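Local atomic coordinates of peptide methionine sulfoxide reductase MsrA (Treponema denticola ATCC 35405, PDB entry 5FA9), a protein that probably reduces both S and R forms of methionine sulfoxide in oxidised proteins back to methionine, using fused MsrA and MsrB parts. Residues K217-S222 against T241-Y246; G14-F19 against Y138-L143. The protein carries 2 engineered substitutions. All coordinates share one frame; numbering follows the deposited sequence.

The two contacts lie in different halves of this fusion protein. Contact 2 comes first along the chain and closes before contact 1 opens. It belongs to the MsrA family region, where helix 12-19 meets the loop that leads into helix 142-145. Contact 1 belongs to the SelR region of the MsrB part and joins strand 218-221 to the start of strand 244-249. These strands are outermost members of two different antiparallel sheets. The contact centres are about 27 Å apart, but the nearest atoms are about 6 Å apart and do not touch. They share no helix, strand or sheet, consistent with two separately folded catalytic units held in one chain.

Contact 1. Residues K217-S222 against T241-Y246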
loop_
_atom_site.group_PDB
_atom_site.type_symbol
_atom_site.label_atom_id
_atom_site.label_comp_id
_atom_site.label_asym_id
_atom_site.label_seq_id
_atom_site.Cartn_x
_atom_site.Cartn_y
_atom_site.Cartn_z
ATOM N N LYS B 217 -11.160 19.977 -22.014
ATOM C CA LYS B 217 -10.672 18.725 -21.442
ATOM C C LYS B 217 -10.928 18.660 -19.937
ATOM O O LYS B 217 -10.633 19.612 -19.215
ATOM C CB LYS B 217 -9.179 18.554 -21.731
ATOM C CG LYS B 217 -8.574 17.277 -21.172
ATOM C CD LYS B 217 -7.151 17.081 -21.667
ATOM C CE LYS B 217 -6.424 16.020 -20.859
ATOM N NZ LYS B 217 -5.011 15.858 -21.304
ATOM N N PRO B 218 -11.484 17.533 -19.460
ATOM C CA PRO B 218 -11.757 17.319 -18.033
ATOM C C PRO B 218 -10.500 17.420 -17.173
ATOM O O PRO B 218 -9.463 16.862 -17.532
ATOM C CB PRO B 218 -12.329 15.898 -17.997
ATOM C CG PRO B 218 -12.910 15.699 -19.353
ATOM C CD PRO B 218 -11.982 16.418 -20.285
ATOM N N LEU B 219 -10.598 18.126 -16.052
ATOM C CA LEU B 219 -9.451 18.329 -15.173
ATOM C C LEU B 219 -9.704 17.805 -13.763
ATOM O O LEU B 219 -8.815 17.222 -13.142
ATOM C CB LEU B 219 -9.083 19.812 -15.114
ATOM C CG LEU B 219 -8.703 20.475 -16.438
ATOM C CD1 LEU B 219 -8.482 21.966 -16.240
ATOM C CD2 LEU B 219 -7.467 19.818 -17.028
ATOM N N PHE B 220 -10.916 18.015 -13.257
ATOM C CA PHE B 220 -11.249 17.599 -11.900
ATOM C C PHE B 220 -12.659 17.025 -11.799
ATOM O O PHE B 220 -13.530 17.336 -12.611
ATOM C CB PHE B 220 -11.097 18.775 -10.932
ATOM C CG PHE B 220 -9.700 19.323 -10.861
ATOM C CD1 PHE B 220 -8.755 18.743 -10.031
ATOM C CD2 PHE B 220 -9.332 20.420 -11.624
ATOM C CE1 PHE B 220 -7.468 19.244 -9.965
ATOM C CE2 PHE B 220 -8.048 20.925 -11.563
ATOM C CZ PHE B 220 -7.115 20.336 -10.733
ATOM N N SER B 221 -12.868 16.178 -10.795
ATOM C CA SER B 221 -14.177 15.598 -10.527
ATOM C C SER B 221 -14.780 16.170 -9.249
ATOM O O SER B 221 -14.058 16.517 -8.313
ATOM C CB SER B 221 -14.079 14.074 -10.423
ATOM O OG SER B 221 -15.312 13.511 -10.014
ATOM N N SER B 222 -16.106 16.268 -9.214
ATOM C CA SER B 222 -16.812 16.762 -8.036
ATOM C C SER B 222 -16.596 15.849 -6.833
ATOM O O SER B 222 -16.735 16.274 -5.686
ATOM C CB SER B 222 -18.308 16.896 -8.326
ATOM O OG SER B 222 -18.867 15.650 -8.706
ATOM N N THR B 241 -4.401 11.113 -14.622
ATOM C CA THR B 241 -2.973 11.398 -14.534
ATOM C C THR B 241 -2.490 12.175 -15.754
ATOM O O THR B 241 -1.343 12.618 -15.808
ATOM C CB THR B 241 -2.145 10.106 -14.405
ATOM O OG1 THR B 241 -2.376 9.272 -15.548
ATOM C CG2 THR B 241 -2.529 9.347 -13.144
ATOM N N GLN B 242 -3.376 12.339 -16.731
ATOM C CA GLN B 242 -3.030 12.976 -17.995
ATOM C C GLN B 242 -3.597 14.387 -18.101
ATOM O O GLN B 242 -3.555 15.003 -19.167
ATOM C CB GLN B 242 -3.535 12.127 -19.162
ATOM C CG GLN B 242 -3.186 10.653 -19.048
ATOM C CD GLN B 242 -3.596 9.863 -20.273
ATOM O OE1 GLN B 242 -4.417 10.315 -21.070
ATOM N NE2 GLN B 242 -3.026 8.674 -20.428
ATOM N N ALA B 243 -4.128 14.896 -16.995
ATOM C CA ALA B 243 -4.812 16.183 -17.000
ATOM C C ALA B 243 -3.886 17.351 -16.678
ATOM O O ALA B 243 -3.988 18.416 -17.285
ATOM C CB ALA B 243 -5.977 16.157 -16.021
ATOM N N LEU B 244 -2.983 17.152 -15.722
ATOM C CA LEU B 244 -2.183 18.257 -15.204
ATOM C C LEU B 244 -0.684 18.117 -15.449
ATOM O O LEU B 244 -0.167 17.016 -15.644
ATOM C CB LEU B 244 -2.425 18.418 -13.701
ATOM C CG LEU B 244 -3.880 18.498 -13.240
ATOM C CD1 LEU B 244 -3.947 18.739 -11.743
ATOM C CD2 LEU B 244 -4.621 19.584 -13.996
ATOM N N GLN B 245 -0.001 19.257 -15.438
ATOM C CA GLN B 245 1.455 19.308 -15.413
ATOM C C GLN B 245 1.886 20.219 -14.270
ATOM O O GLN B 245 1.191 21.180 -13.939
ATOM C CB GLN B 245 2.021 19.808 -16.744
ATOM C CG GLN B 245 2.336 18.706 -17.743
ATOM C CD GLN B 245 2.807 19.248 -19.079
ATOM O OE1 GLN B 245 2.872 20.461 -19.283
ATOM N NE2 GLN B 245 3.142 18.349 -19.997
ATOM N N TYR B 246 3.030 19.918 -13.665
ATOM C CA TYR B 246 3.470 20.656 -12.488
ATOM C C TYR B 246 4.731 21.460 -12.776
ATOM O O TYR B 246 5.648 20.981 -13.445
ATOM C CB TYR B 246 3.708 19.699 -11.318
ATOM C CG TYR B 246 2.524 18.810 -11.009
ATOM C CD1 TYR B 246 2.378 17.575 -11.628
ATOM C CD2 TYR B 246 1.550 19.207 -10.102
ATOM C CE1 TYR B 246 1.298 16.759 -11.351
ATOM C CE2 TYR B 246 0.465 18.396 -9.818
ATOM C CZ TYR B 246 0.344 17.174 -10.447
ATOM O OH TYR B 246 -0.732 16.362 -10.169
#
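Lys217 reaches across to the backbone of Gln242, while Leu219 and Phe220 close on Ala243 and Leu244. The lysine chain is extended throughout, with CG anti to the backbone N (chi1 180°). Lys217 NZ donates to Gln242 O at 2.7 Å. The donor stands 34° away from the carbonyl plane. CE passes beside the same oxygen. NZ also has a salt bridge to Glu165 OE2 and a hydrogen bond to Thr263 OG1. These three oxygen partners probably offset the cost of burying the charge.

Phe220 and Leu244 are set at about a right angle to each other. The ring comes with its CZ end, and Leu244 CD1 sits obliquely 3.7 Å from Phe220 CZ. The other methyl, Leu244 CD2, lies 4.2 Å from both Leu219 CD2 and Phe220 CZ. Phe220 is also stacked on the ring of Phe235.

Leu219 and Phe220 form a classic beta bulge, both facing Tyr210 of strand 208-212. Strand 218-221 is an edge strand of a three-stranded antiparallel sheet, and strand 244-249 is an edge strand of a six-stranded one, as counted within this chain. The contact therefore joins the two sheets of the MsrB part, within its SelR (beta-tent) region.

Ala243 lies between the lysine and the leucines, and its CB points at strand 218-221. Ala243 CB is 3.9 Å from Pro218 O and 4.1 Å from Leu219 CD2. Leu219 CD2 also lies 3.8 Å from Ala243 O. Leu268 of strand 267-272 touches both Leu219 and Leu244. The amide of Gln242 turns to other partners: OE1 accepts from Leu162 N, and the side chain lies about 3 Å from a bound dithiothreitol.

Contact 2. Residues G14-F19 against Y138-L143; sequences GVEGYF and YHQDYL
Glu16 extends from helix 12-19 to the backbone N of Asp141, in the loop that leads into helix 142-145. The site is in the MsrA fold, where helix 12-19 lies beside strands 25-33 and 51-59 of a mixed sheet.

The CB of Glu16 points at the loop. CG stands anti to the backbone N (chi1 -177°), and the chain stays extended to CD. Glu16 CD lies 3.7 Å from both Asp141 N and Asp141 OD1. Glu16 OE1 accepts from Asp141 N at 3.1 Å, with an N-H...O angle of 145°. This N-H comes from above the carboxylate plane. Glu16 OE2 is bonded to Thr28 OG1 and, at 2.7 Å, to a water oxygen. That water oxygen is also 2.6 Å from Gln140 OE1 and so bridges the two side chains. Gln140 NE2 is held by Thr30 O and Ala135 O.

Glu16 OE2 also faces a like group, Asp141 OD1, 3.6 Å away. The two side chains cross at about a right angle, with their carboxylate planes 27° apart. The closeness of the two oxygens may raise the proton affinity of either acid. A long, weak ion pair of Asp141 OD1 with Arg20 NE may partly offset it. Asp141, at the N-cap position of helix 142-145, makes no side-chain capping bond.

The loop also places His139, whose ND1 is bonded to Trp13 NE1. The ring of His139 helps line the pocket of a bound dithiane diol. Leu143 directs its CB toward helix 12-19, and Leu143 CD1 rests 4.0 Å from Gly14 CA.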
loop_
_atom_site.group_PDB
_atom_site.type_symbol
_atom_site.label_atom_id
_atom_site.label_comp_id
_atom_site.label_asym_id
_atom_site.label_seq_id
_atom_site.Cartn_x
_atom_site.Cartn_y
_atom_site.Cartn_z
ATOM N N GLY B 14 3.652 -7.695 -21.383
ATOM C CA GLY B 14 3.142 -6.447 -21.917
ATOM C C GLY B 14 2.299 -5.685 -20.912
ATOM O O GLY B 14 2.352 -4.456 -20.854
ATOM N N VAL B 15 1.519 -6.419 -20.126
ATOM C CA VAL B 15 0.657 -5.815 -19.116
ATOM C C VAL B 15 1.476 -5.043 -18.084
ATOM O O VAL B 15 1.136 -3.914 -17.731
ATOM C CB VAL B 15 -0.198 -6.875 -18.400
ATOM C CG1 VAL B 15 -1.097 -6.222 -17.363
ATOM C CG2 VAL B 15 -1.028 -7.654 -19.408
ATOM N N GLU B 16 2.560 -5.651 -17.612
ATOM C CA GLU B 16 3.440 -4.990 -16.657
ATOM C C GLU B 16 4.179 -3.833 -17.318
ATOM O O GLU B 16 4.345 -2.769 -16.720
ATOM C CB GLU B 16 4.445 -5.977 -16.059
ATOM C CG GLU B 16 5.345 -5.352 -15.003
ATOM C CD GLU B 16 6.357 -6.326 -14.435
ATOM O OE1 GLU B 16 6.854 -7.183 -15.194
ATOM O OE2 GLU B 16 6.658 -6.231 -13.225
ATOM N N GLY B 17 4.622 -4.050 -18.553
ATOM C CA GLY B 17 5.329 -3.031 -19.308
ATOM C C GLY B 17 4.500 -1.779 -19.517
ATOM O O GLY B 17 5.033 -0.672 -19.591
ATOM N N TYR B 18 3.187 -1.957 -19.615
ATOM C CA TYR B 18 2.271 -0.837 -19.789
ATOM C C TYR B 18 2.046 -0.087 -18.480
ATOM O O TYR B 18 2.291 1.117 -18.395
ATOM C CB TYR B 18 0.933 -1.324 -20.352
ATOM C CG TYR B 18 -0.050 -0.211 -20.644
ATOM C CD1 TYR B 18 -0.062 0.424 -21.878
ATOM C CD2 TYR B 18 -0.970 0.200 -19.687
ATOM C CE1 TYR B 18 -0.958 1.442 -22.150
ATOM C CE2 TYR B 18 -1.868 1.216 -19.948
ATOM C CZ TYR B 18 -1.859 1.833 -21.181
ATOM O OH TYR B 18 -2.753 2.844 -21.446
ATOM N N PHE B 19 1.579 -0.806 -17.464
ATOM C CA PHE B 19 1.165 -0.187 -16.208
ATOM C C PHE B 19 2.320 0.415 -15.412
ATOM O O PHE B 19 2.107 1.287 -14.570
ATOM C CB PHE B 19 0.420 -1.205 -15.339
ATOM C CG PHE B 19 -1.022 -1.379 -15.717
ATOM C CD1 PHE B 19 -1.985 -0.506 -15.238
ATOM C CD2 PHE B 19 -1.416 -2.410 -16.553
ATOM C CE1 PHE B 19 -3.314 -0.659 -15.585
ATOM C CE2 PHE B 19 -2.742 -2.569 -16.904
ATOM C CZ PHE B 19 -3.693 -1.690 -16.420
ATOM N N TYR B 138 13.083 -13.935 -13.775
ATOM C CA TYR B 138 13.175 -13.911 -15.229
ATOM C C TYR B 138 11.988 -13.175 -15.847
ATOM O O TYR B 138 12.148 -12.408 -16.797
ATOM C CB TYR B 138 13.257 -15.340 -15.773
ATOM C CG TYR B 138 13.349 -15.429 -17.279
ATOM C CD1 TYR B 138 14.511 -15.067 -17.946
ATOM C CD2 TYR B 138 12.274 -15.882 -18.033
ATOM C CE1 TYR B 138 14.600 -15.150 -19.323
ATOM C CE2 TYR B 138 12.352 -15.968 -19.408
ATOM C CZ TYR B 138 13.517 -15.601 -20.049
ATOM O OH TYR B 138 13.600 -15.685 -21.420
ATOM N N HIS B 139 10.801 -13.411 -15.297
ATOM C CA HIS B 139 9.576 -12.810 -15.814
ATOM C C HIS B 139 9.286 -11.434 -15.216
ATOM O O HIS B 139 8.342 -10.760 -15.630
ATOM C CB HIS B 139 8.386 -13.738 -15.558
ATOM C CG HIS B 139 8.480 -15.050 -16.273
ATOM N ND1 HIS B 139 8.594 -15.144 -17.644
ATOM C CD2 HIS B 139 8.474 -16.322 -15.808
ATOM C CE1 HIS B 139 8.653 -16.417 -17.992
ATOM N NE2 HIS B 139 8.583 -17.152 -16.896
ATOM N N GLN B 140 10.094 -11.017 -14.248
ATOM C CA GLN B 140 9.897 -9.725 -13.597
ATOM C C GLN B 140 10.617 -8.617 -14.356
ATOM O O GLN B 140 11.837 -8.665 -14.522
ATOM C CB GLN B 140 10.378 -9.774 -12.146
ATOM C CG GLN B 140 9.668 -10.817 -11.296
ATOM C CD GLN B 140 8.187 -10.528 -11.131
ATOM O OE1 GLN B 140 7.751 -9.380 -11.220
ATOM N NE2 GLN B 140 7.404 -11.574 -10.891
ATOM N N ASP B 141 9.852 -7.620 -14.799
ATOM C CA ASP B 141 10.360 -6.562 -15.671
ATOM C C ASP B 141 11.078 -7.164 -16.874
ATOM O O ASP B 141 12.202 -6.782 -17.200
ATOM C CB ASP B 141 11.291 -5.618 -14.905
ATOM C CG ASP B 141 10.532 -4.570 -14.114
ATOM O OD1 ASP B 141 9.397 -4.233 -14.510
ATOM O OD2 ASP B 141 11.070 -4.083 -13.098
ATOM N N TYR B 142 10.409 -8.115 -17.519
ATOM C CA TYR B 142 10.969 -8.852 -18.646
ATOM C C TYR B 142 11.355 -7.929 -19.797
ATOM O O TYR B 142 12.465 -8.011 -20.322
ATOM C CB TYR B 142 9.969 -9.907 -19.127
ATOM C CG TYR B 142 10.409 -10.687 -20.346
ATOM C CD1 TYR B 142 11.189 -11.829 -20.221
ATOM C CD2 TYR B 142 10.026 -10.293 -21.623
ATOM C CE1 TYR B 142 11.588 -12.548 -21.331
ATOM C CE2 TYR B 142 10.420 -11.006 -22.740
ATOM C CZ TYR B 142 11.200 -12.132 -22.588
ATOM O OH TYR B 142 11.594 -12.846 -23.697
ATOM N N LEU B 143 10.436 -7.048 -20.180
ATOM C CA LEU B 143 10.665 -6.149 -21.304
ATOM C C LEU B 143 11.713 -5.091 -20.973
ATOM O O LEU B 143 12.292 -4.479 -21.870
ATOM C CB LEU B 143 9.359 -5.480 -21.729
ATOM C CG LEU B 143 8.287 -6.425 -22.275
ATOM C CD1 LEU B 143 7.032 -5.654 -22.653
ATOM C CD2 LEU B 143 8.820 -7.208 -23.465
HETATM O O HOH W 1 8.391 -6.860 -11.292
#